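PDB 4ECF: ABC-type phosphate transport system, periplasmic component from Lactobacillus brevis, which probably captures phosphate outside the cell and delivers it to an ABC transporter that imports it across the cytoplasmic membrane. Local coordinates for residues Thr12-Gln24 with Gln233-Pro245. Residues are numbered along the deposited sequence; the frame is centred on the assembly and turned at random. Where two conformers were deposited one is given.
Sequences TALQPLVEAAGEQ and QNTLVRQLGYLSP. With PO4 (phosphate ion), chain B; EDO (1,2-ethanediol), chain I.
Tyr242 reaches across to the backbone of residues 13-17 and uses its hydroxyl twice. Its OH donates to Ala13 O at 2.6 Å, and the same OH accepts a weak bond from Leu17 N at 3.3 Å. The donated bond lies in the carbonyl plane on a lone pair of Ala13 O, with a C=O...donor angle of 143°. Leu17 CD2 lies over the centre of one face of the Tyr242 ring, 4.3 Å from the centroid, a CH-pi contact, while Leu17 CB touches Tyr242 CE1. With CG anti to the backbone N (chi1 175°), Leu17 can also send CD1 to Val237 CG2 and Leu240 CD1. Thr12 and Ala13 give backbone amides to a phosphate, Ala13 N to O4 at 2.9 Å, consistent with the strand-turn-helix anion site of periplasmic phosphate-binding proteins; the same Ala13 thus gives its N-H to the ion and its carbonyl to Tyr242. A phenylalanine in place of Tyr242 would probably leave Ala13 O without this donor and Leu17 N without its weak acceptor, though the ring could still meet Leu17. Farther along, the N-to-C directions of segments 15-24 and 233-239 make an angle of 138°, and Leu240 CD1 presses tightly on Ala20 CB at 3.5 Å. Leu236 CD2 packs on Ala21 CA at 3.7 Å, and one water donates to both Gln24 OE1 and Thr235 OG1. Glu208 and Ala79, from two strands of the main sheet, also touch Tyr242.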
ATOM      1  N   THR A  12       0.581   0.402  -6.629  1.00 16.37           N
ATOM      2  CA  THR A  12       2.038   0.446  -6.513  1.00 17.60           C
ATOM      3  C   THR A  12       2.557  -0.129  -5.184  1.00 17.49           C
ATOM      4  O   THR A  12       3.688  -0.628  -5.126  1.00 18.61           O
ATOM      5  CB  THR A  12       2.613   1.871  -6.772  1.00 17.42           C
ATOM      6  OG1 THR A  12       2.265   2.741  -5.699  1.00 18.48           O
ATOM      7  CG2 THR A  12       2.055   2.409  -8.085  1.00 18.25           C
ATOM      8  N   ALA A  13       1.718  -0.156  -4.155  1.00 17.02           N
ATOM      9  CA  ALA A  13       2.082  -0.838  -2.918  1.00 17.21           C
ATOM     10  C   ALA A  13       2.245  -2.359  -3.106  1.00 17.27           C
ATOM     11  O   ALA A  13       3.106  -2.994  -2.485  1.00 18.82           O
ATOM     12  CB  ALA A  13       1.061  -0.575  -1.824  1.00 16.34           C
ATOM     13  N   LEU A  14       1.431  -2.931  -4.004  1.00 15.25           N
ATOM     14  CA  LEU A  14       1.354  -4.363  -4.216  1.00 15.68           C
ATOM     15  C   LEU A  14       2.282  -4.790  -5.387  1.00 15.32           C
ATOM     16  O   LEU A  14       2.695  -5.944  -5.503  1.00 16.53           O
ATOM     17  CB  LEU A  14      -0.089  -4.720  -4.535  1.00 16.66           C
ATOM     18  CG  LEU A  14      -0.495  -6.187  -4.644  1.00 17.32           C
ATOM     19  CD1 LEU A  14       0.142  -7.116  -3.599  1.00 18.52           C
ATOM     20  CD2 LEU A  14      -2.026  -6.282  -4.687  1.00 20.63           C
ATOM     21  N   GLN A  15       2.666  -3.814  -6.191  1.00 14.81           N
ATOM     22  CA  GLN A  15       3.428  -4.053  -7.388  1.00 15.43           C
ATOM     23  C   GLN A  15       4.684  -4.900  -7.122  1.00 15.86           C
ATOM     24  O   GLN A  15       4.995  -5.827  -7.894  1.00 16.03           O
ATOM     25  CB  GLN A  15       3.781  -2.734  -8.051  1.00 16.45           C
ATOM     26  CG  GLN A  15       4.384  -2.905  -9.440  1.00 17.03           C
ATOM     27  CD  GLN A  15       4.603  -1.583 -10.147  1.00 19.80           C
ATOM     28  OE1 GLN A  15       4.100  -0.538  -9.724  1.00 19.69           O
ATOM     29  NE2 GLN A  15       5.337  -1.634 -11.265  1.00 21.51           N
ATOM     30  N   PRO A  16       5.442  -4.603  -6.057  1.00 17.11           N
ATOM     31  CA  PRO A  16       6.683  -5.395  -5.877  1.00 17.02           C
ATOM     32  C   PRO A  16       6.407  -6.880  -5.666  1.00 16.55           C
ATOM     33  O   PRO A  16       7.171  -7.733  -6.159  1.00 17.47           O
ATOM     34  CB  PRO A  16       7.326  -4.756  -4.621  1.00 18.60           C
ATOM     35  CG  PRO A  16       6.738  -3.369  -4.552  1.00 20.11           C
ATOM     36  CD  PRO A  16       5.351  -3.489  -5.087  1.00 18.65           C
ATOM     37  N   LEU A  17       5.368  -7.198  -4.916  1.00 16.88           N
ATOM     38  CA  LEU A  17       5.025  -8.618  -4.696  1.00 16.68           C
ATOM     39  C   LEU A  17       4.535  -9.295  -6.011  1.00 18.17           C
ATOM     40  O   LEU A  17       4.913 -10.453  -6.330  1.00 16.48           O
ATOM     41  CB  LEU A  17       3.947  -8.767  -3.620  1.00 17.61           C
ATOM     42  CG  LEU A  17       3.407 -10.167  -3.370  1.00 19.50           C
ATOM     43  CD1 LEU A  17       4.551 -11.135  -3.026  1.00 18.86           C
ATOM     44  CD2 LEU A  17       2.338 -10.134  -2.260  1.00 19.80           C
ATOM     45  N   VAL A  18       3.711  -8.598  -6.771  1.00 17.28           N
ATOM     46  CA  VAL A  18       3.198  -9.138  -8.042  1.00 15.13           C
ATOM     47  C   VAL A  18       4.330  -9.338  -9.055  1.00 17.07           C
ATOM     48  O   VAL A  18       4.415 -10.348  -9.730  1.00 17.67           O
ATOM     49  CB  VAL A  18       1.982  -8.345  -8.585  1.00 16.99           C
ATOM     50  CG1 VAL A  18       1.507  -9.000  -9.871  1.00 19.03           C
ATOM     51  CG2 VAL A  18       0.862  -8.294  -7.535  1.00 19.15           C
ATOM     52  N   GLU A  19       5.256  -8.392  -9.111  1.00 16.15           N
ATOM     53  CA  GLU A  19       6.401  -8.520  -9.986  1.00 16.57           C
ATOM     54  C   GLU A  19       7.298  -9.696  -9.569  1.00 16.34           C
ATOM     55  O   GLU A  19       7.789 -10.465 -10.397  1.00 18.14           O
ATOM     56  CB  GLU A  19       7.225  -7.231 -10.005  1.00 18.96           C
ATOM     57  CG  GLU A  19       6.529  -6.134 -10.747  1.00 21.47           C
ATOM     58  CD  GLU A  19       7.304  -4.843 -10.784  1.00 30.65           C
ATOM     59  OE1 GLU A  19       8.159  -4.652  -9.898  1.00 32.88           O
ATOM     60  OE2 GLU A  19       7.022  -4.029 -11.693  1.00 28.95           O
ATOM     61  N   ALA A  20       7.583  -9.801  -8.268  1.00 17.19           N
ATOM     62  CA  ALA A  20       8.466 -10.888  -7.799  1.00 16.52           C
ATOM     63  C   ALA A  20       7.825 -12.264  -7.982  1.00 17.02           C
ATOM     64  O   ALA A  20       8.488 -13.212  -8.461  1.00 16.67           O
ATOM     65  CB  ALA A  20       8.901 -10.674  -6.348  1.00 16.86           C
ATOM     66  N   ALA A  21       6.533 -12.357  -7.666  1.00 17.52           N
ATOM     67  CA  ALA A  21       5.818 -13.623  -7.779  1.00 15.91           C
ATOM     68  C   ALA A  21       5.670 -13.987  -9.275  1.00 15.73           C
ATOM     69  O   ALA A  21       5.782 -15.148  -9.663  1.00 16.31           O
ATOM     70  CB  ALA A  21       4.453 -13.569  -7.115  1.00 17.13           C
ATOM     71  N   GLY A  22       5.413 -12.987 -10.098  1.00 14.73           N
ATOM     72  CA  GLY A  22       5.286 -13.192 -11.539  1.00 13.89           C
ATOM     73  C   GLY A  22       6.565 -13.731 -12.144  1.00 16.47           C
ATOM     74  O   GLY A  22       6.512 -14.665 -12.917  1.00 17.65           O
ATOM     75  N   GLU A  23       7.722 -13.152 -11.801  1.00 16.87           N
ATOM     76  CA  GLU A  23       8.981 -13.629 -12.386  1.00 18.63           C
ATOM     77  C   GLU A  23       9.307 -15.026 -11.875  1.00 19.54           C
ATOM     78  O   GLU A  23       9.810 -15.881 -12.606  1.00 19.03           O
ATOM     79  CB  GLU A  23      10.150 -12.660 -12.066  1.00 24.56           C
ATOM     80  CG  GLU A  23      11.437 -12.994 -12.839  1.00 32.09           C
ATOM     81  CD  GLU A  23      12.258 -14.145 -12.235  1.00 36.19           C
ATOM     82  OE1 GLU A  23      12.223 -14.299 -10.988  1.00 34.46           O
ATOM     83  OE2 GLU A  23      12.929 -14.911 -12.998  1.00 36.43           O
ATOM     84  N   GLN A  24       9.020 -15.268 -10.610  1.00 18.23           N
ATOM     85  CA  GLN A  24       9.247 -16.586 -10.074  1.00 18.97           C
ATOM     86  C   GLN A  24       8.348 -17.623 -10.770  1.00 17.64           C
ATOM     87  O   GLN A  24       8.825 -18.670 -11.177  1.00 17.65           O
ATOM     88  CB  GLN A  24       9.085 -16.578  -8.560  1.00 20.15           C
ATOM     89  CG  GLN A  24       9.606 -17.856  -7.916  1.00 20.22           C
ATOM     90  CD  GLN A  24       9.675 -17.754  -6.425  1.00 24.44           C
ATOM     91  OE1 GLN A  24       8.853 -18.361  -5.717  1.00 25.18           O
ATOM     92  NE2 GLN A  24      10.642 -16.996  -5.934  1.00 22.07           N
ATOM     93  N   GLN A 233       3.261 -17.876   0.248  1.00 24.20           N
ATOM     94  CA  GLN A 233       2.889 -17.177   1.474  1.00 23.45           C
ATOM     95  C   GLN A 233       3.963 -17.287   2.566  1.00 23.99           C
ATOM     96  O   GLN A 233       4.243 -16.334   3.215  1.00 26.64           O
ATOM     97  CB  GLN A 233       1.552 -17.713   1.995  1.00 20.98           C
ATOM     98  CG  GLN A 233       0.352 -17.389   1.104  1.00 19.33           C
ATOM     99  CD  GLN A 233      -0.012 -15.909   1.143  1.00 22.40           C
ATOM    100  OE1 GLN A 233      -0.184 -15.346   2.221  1.00 23.52           O
ATOM    101  NE2 GLN A 233      -0.105 -15.286  -0.013  1.00 17.80           N
ATOM    102  N   ASN A 234       4.580 -18.450   2.714  1.00 26.19           N
ATOM    103  CA  ASN A 234       5.581 -18.648   3.793  1.00 29.17           C
ATOM    104  C   ASN A 234       6.973 -18.077   3.475  1.00 26.77           C
ATOM    105  O   ASN A 234       7.815 -17.977   4.358  1.00 26.74           O
ATOM    106  CB  ASN A 234       5.687 -20.142   4.123  1.00 32.23           C
ATOM    107  CG  ASN A 234       4.444 -20.661   4.811  1.00 42.50           C
ATOM    108  OD1 ASN A 234       3.765 -19.912   5.517  1.00 46.79           O
ATOM    109  ND2 ASN A 234       4.127 -21.934   4.602  1.00 44.36           N
ATOM    110  N   THR A 235       7.207 -17.749   2.208  1.00 26.17           N
ATOM    111  CA  THR A 235       8.497 -17.320   1.721  1.00 28.90           C
ATOM    112  C   THR A 235       8.459 -15.874   1.172  1.00 30.74           C
ATOM    113  O   THR A 235       8.765 -14.889   1.869  1.00 26.69           O
ATOM    114  CB  THR A 235       9.020 -18.347   0.662  1.00 29.80           C
ATOM    115  OG1 THR A 235       8.038 -18.529  -0.397  1.00 30.02           O
ATOM    116  CG2 THR A 235       9.329 -19.714   1.314  1.00 30.39           C
ATOM    117  N   LEU A 236       8.058 -15.744  -0.079  1.00 34.91           N
ATOM    118  CA  LEU A 236       8.228 -14.513  -0.826  1.00 29.09           C
ATOM    119  C   LEU A 236       7.432 -13.352  -0.220  1.00 28.35           C
ATOM    120  O   LEU A 236       7.917 -12.223  -0.112  1.00 29.20           O
ATOM    121  CB  LEU A 236       7.813 -14.790  -2.276  1.00 35.21           C
ATOM    122  CG  LEU A 236       8.313 -13.924  -3.427  1.00 32.50           C
ATOM    123  CD1 LEU A 236       9.834 -13.949  -3.427  1.00 31.17           C
ATOM    124  CD2 LEU A 236       7.755 -14.467  -4.748  1.00 27.87           C
ATOM    125  N   VAL A 237       6.205 -13.637   0.211  1.00 26.48           N
ATOM    126  CA  VAL A 237       5.327 -12.607   0.779  1.00 25.05           C
ATOM    127  C   VAL A 237       5.996 -11.898   1.955  1.00 24.83           C
ATOM    128  O   VAL A 237       6.126 -10.679   1.988  1.00 26.45           O
ATOM    129  CB  VAL A 237       3.920 -13.224   1.111  1.00 22.05           C
ATOM    130  CG1 VAL A 237       3.093 -12.299   1.996  1.00 25.10           C
ATOM    131  CG2 VAL A 237       3.226 -13.586  -0.182  1.00 23.25           C
ATOM    132  N   ARG A 238       6.498 -12.703   2.891  1.00 27.44           N
ATOM    133  CA  ARG A 238       7.206 -12.213   4.062  1.00 30.15           C
ATOM    134  C   ARG A 238       8.557 -11.540   3.744  1.00 29.30           C
ATOM    135  O   ARG A 238       8.896 -10.519   4.305  1.00 31.70           O
ATOM    136  CB  ARG A 238       7.377 -13.376   5.067  1.00 36.06           C
ATOM    137  CG  ARG A 238       6.122 -14.249   5.184  1.00 42.04           C
ATOM    138  CD  ARG A 238       6.083 -15.095   6.448  1.00 47.14           C
ATOM    139  NE  ARG A 238       4.893 -15.969   6.508  1.00 41.13           N
ATOM    140  CZ  ARG A 238       4.522 -16.658   7.594  1.00 51.97           C
ATOM    141  NH1 ARG A 238       5.231 -16.568   8.721  1.00 62.36           N
ATOM    142  NH2 ARG A 238       3.432 -17.433   7.570  1.00 45.33           N
ATOM    143  N   GLN A 239       9.326 -12.110   2.810  1.00 32.35           N
ATOM    144  CA  GLN A 239      10.609 -11.501   2.423  1.00 38.38           C
ATOM    145  C   GLN A 239      10.498 -10.089   1.895  1.00 36.72           C
ATOM    146  O   GLN A 239      11.392  -9.279   2.089  1.00 36.62           O
ATOM    147  CB  GLN A 239      11.278 -12.286   1.308  1.00 40.13           C
ATOM    148  CG  GLN A 239      11.765 -13.663   1.635  1.00 47.51           C
ATOM    149  CD  GLN A 239      12.037 -14.420   0.342  1.00 59.88           C
ATOM    150  OE1 GLN A 239      12.563 -13.857  -0.644  1.00 55.82           O
ATOM    151  NE2 GLN A 239      11.639 -15.669   0.317  1.00 39.86           N
ATOM    152  N   LEU A 240       9.418  -9.781   1.182  1.00 29.14           N
ATOM    153  CA  LEU A 240       9.277  -8.473   0.580  1.00 32.82           C
ATOM    154  C   LEU A 240       8.610  -7.438   1.494  1.00 28.65           C
ATOM    155  O   LEU A 240       8.305  -6.336   1.060  1.00 36.63           O
ATOM    156  CB  LEU A 240       8.520  -8.607  -0.765  1.00 32.57           C
ATOM    157  CG  LEU A 240       9.315  -9.297  -1.879  1.00 35.99           C
ATOM    158  CD1 LEU A 240       8.418  -9.670  -3.047  1.00 35.66           C
ATOM    159  CD2 LEU A 240      10.446  -8.387  -2.347  1.00 42.99           C
ATOM    160  N   GLY A 241       8.338  -7.800   2.744  1.00 30.89           N
ATOM    161  CA  GLY A 241       7.844  -6.845   3.704  1.00 32.28           C
ATOM    162  C   GLY A 241       6.369  -6.906   4.020  1.00 31.76           C
ATOM    163  O   GLY A 241       5.919  -6.195   4.904  1.00 36.43           O
ATOM    164  N   TYR A 242       5.630  -7.787   3.342  1.00 21.69           N
ATOM    165  CA  TYR A 242       4.215  -7.934   3.573  1.00 20.77           C
ATOM    166  C   TYR A 242       3.973  -8.965   4.662  1.00 20.87           C
ATOM    167  O   TYR A 242       4.892  -9.716   5.047  1.00 21.82           O
ATOM    168  CB  TYR A 242       3.530  -8.449   2.289  1.00 18.47           C
ATOM    169  CG  TYR A 242       3.728  -7.596   1.069  1.00 18.18           C
ATOM    170  CD1 TYR A 242       4.847  -7.757   0.255  1.00 19.20           C
ATOM    171  CD2 TYR A 242       2.792  -6.645   0.706  1.00 17.16           C
ATOM    172  CE1 TYR A 242       5.041  -6.990  -0.871  1.00 20.47           C
ATOM    173  CE2 TYR A 242       2.969  -5.884  -0.423  1.00 17.44           C
ATOM    174  CZ  TYR A 242       4.076  -6.059  -1.231  1.00 18.76           C
ATOM    175  OH  TYR A 242       4.282  -5.327  -2.361  1.00 20.29           O
ATOM    176  N   LEU A 243       2.736  -9.025   5.126  1.00 19.56           N
ATOM    177  CA  LEU A 243       2.275 -10.070   6.030  1.00 19.38           C
ATOM    178  C   LEU A 243       1.404 -11.036   5.248  1.00 19.38           C
ATOM    179  O   LEU A 243       0.566 -10.644   4.432  1.00 18.90           O
ATOM    180  CB  LEU A 243       1.492  -9.473   7.213  1.00 19.80           C
ATOM    181  CG  LEU A 243       2.292  -8.677   8.223  1.00 24.54           C
ATOM    182  CD1 LEU A 243       2.631  -7.286   7.729  1.00 23.94           C
ATOM    183  CD2 LEU A 243       1.542  -8.534   9.513  1.00 26.34           C
ATOM    184  N   SER A 244       1.636 -12.346   5.441  1.00 19.21           N
ATOM    185  CA  SER A 244       0.678 -13.336   4.995  0.60 20.62           C
ATOM    186  C   SER A 244      -0.569 -13.164   5.860  1.00 19.64           C
ATOM    187  O   SER A 244      -0.452 -12.964   7.062  1.00 19.26           O
ATOM    188  CB  SER A 244       1.227 -14.755   5.159  0.60 21.97           C
ATOM    189  OG  SER A 244       0.183 -15.662   4.875  0.60 23.72           O
ATOM    190  N   PRO A 245      -1.775 -13.268   5.279  1.00 20.47           N
ATOM    191  CA  PRO A 245      -2.965 -13.058   6.119  1.00 20.95           C
ATOM    192  C   PRO A 245      -3.094 -13.965   7.352  1.00 21.12           C
ATOM    193  O   PRO A 245      -3.617 -13.519   8.365  1.00 21.98           O
ATOM    194  CB  PRO A 245      -4.120 -13.248   5.105  1.00 22.20           C
ATOM    195  CG  PRO A 245      -3.513 -12.809   3.815  1.00 21.91           C
ATOM    196  CD  PRO A 245      -2.172 -13.467   3.865  1.00 21.99           C
TER
HETATM  197  P   PO4 B 300      -1.326   2.635  -4.399  1.00 16.89           P
HETATM  198  O1  PO4 B 300      -1.120   3.718  -3.346  1.00 18.46           O
HETATM  199  O2  PO4 B 300      -2.750   2.433  -4.769  1.00 15.66           O
HETATM  200  O3  PO4 B 300      -0.460   2.849  -5.610  1.00 16.14           O
HETATM  201  O4  PO4 B 300      -0.793   1.244  -3.799  1.00 16.24           O
HETATM  202  C1  EDO I 307       8.236  -0.779  -8.945  1.00 53.24           C
HETATM  203  O1  EDO I 307       8.903   0.287  -8.256  1.00 61.47           O
HETATM  204  C2  EDO I 307       7.742  -1.801  -7.930  1.00 44.68           C
HETATM  205  O2  EDO I 307       8.633  -2.924  -7.854  1.00 51.78           O
HETATM  206  O   HOH W   1       9.387 -18.466  -2.822  1.00 21.82           O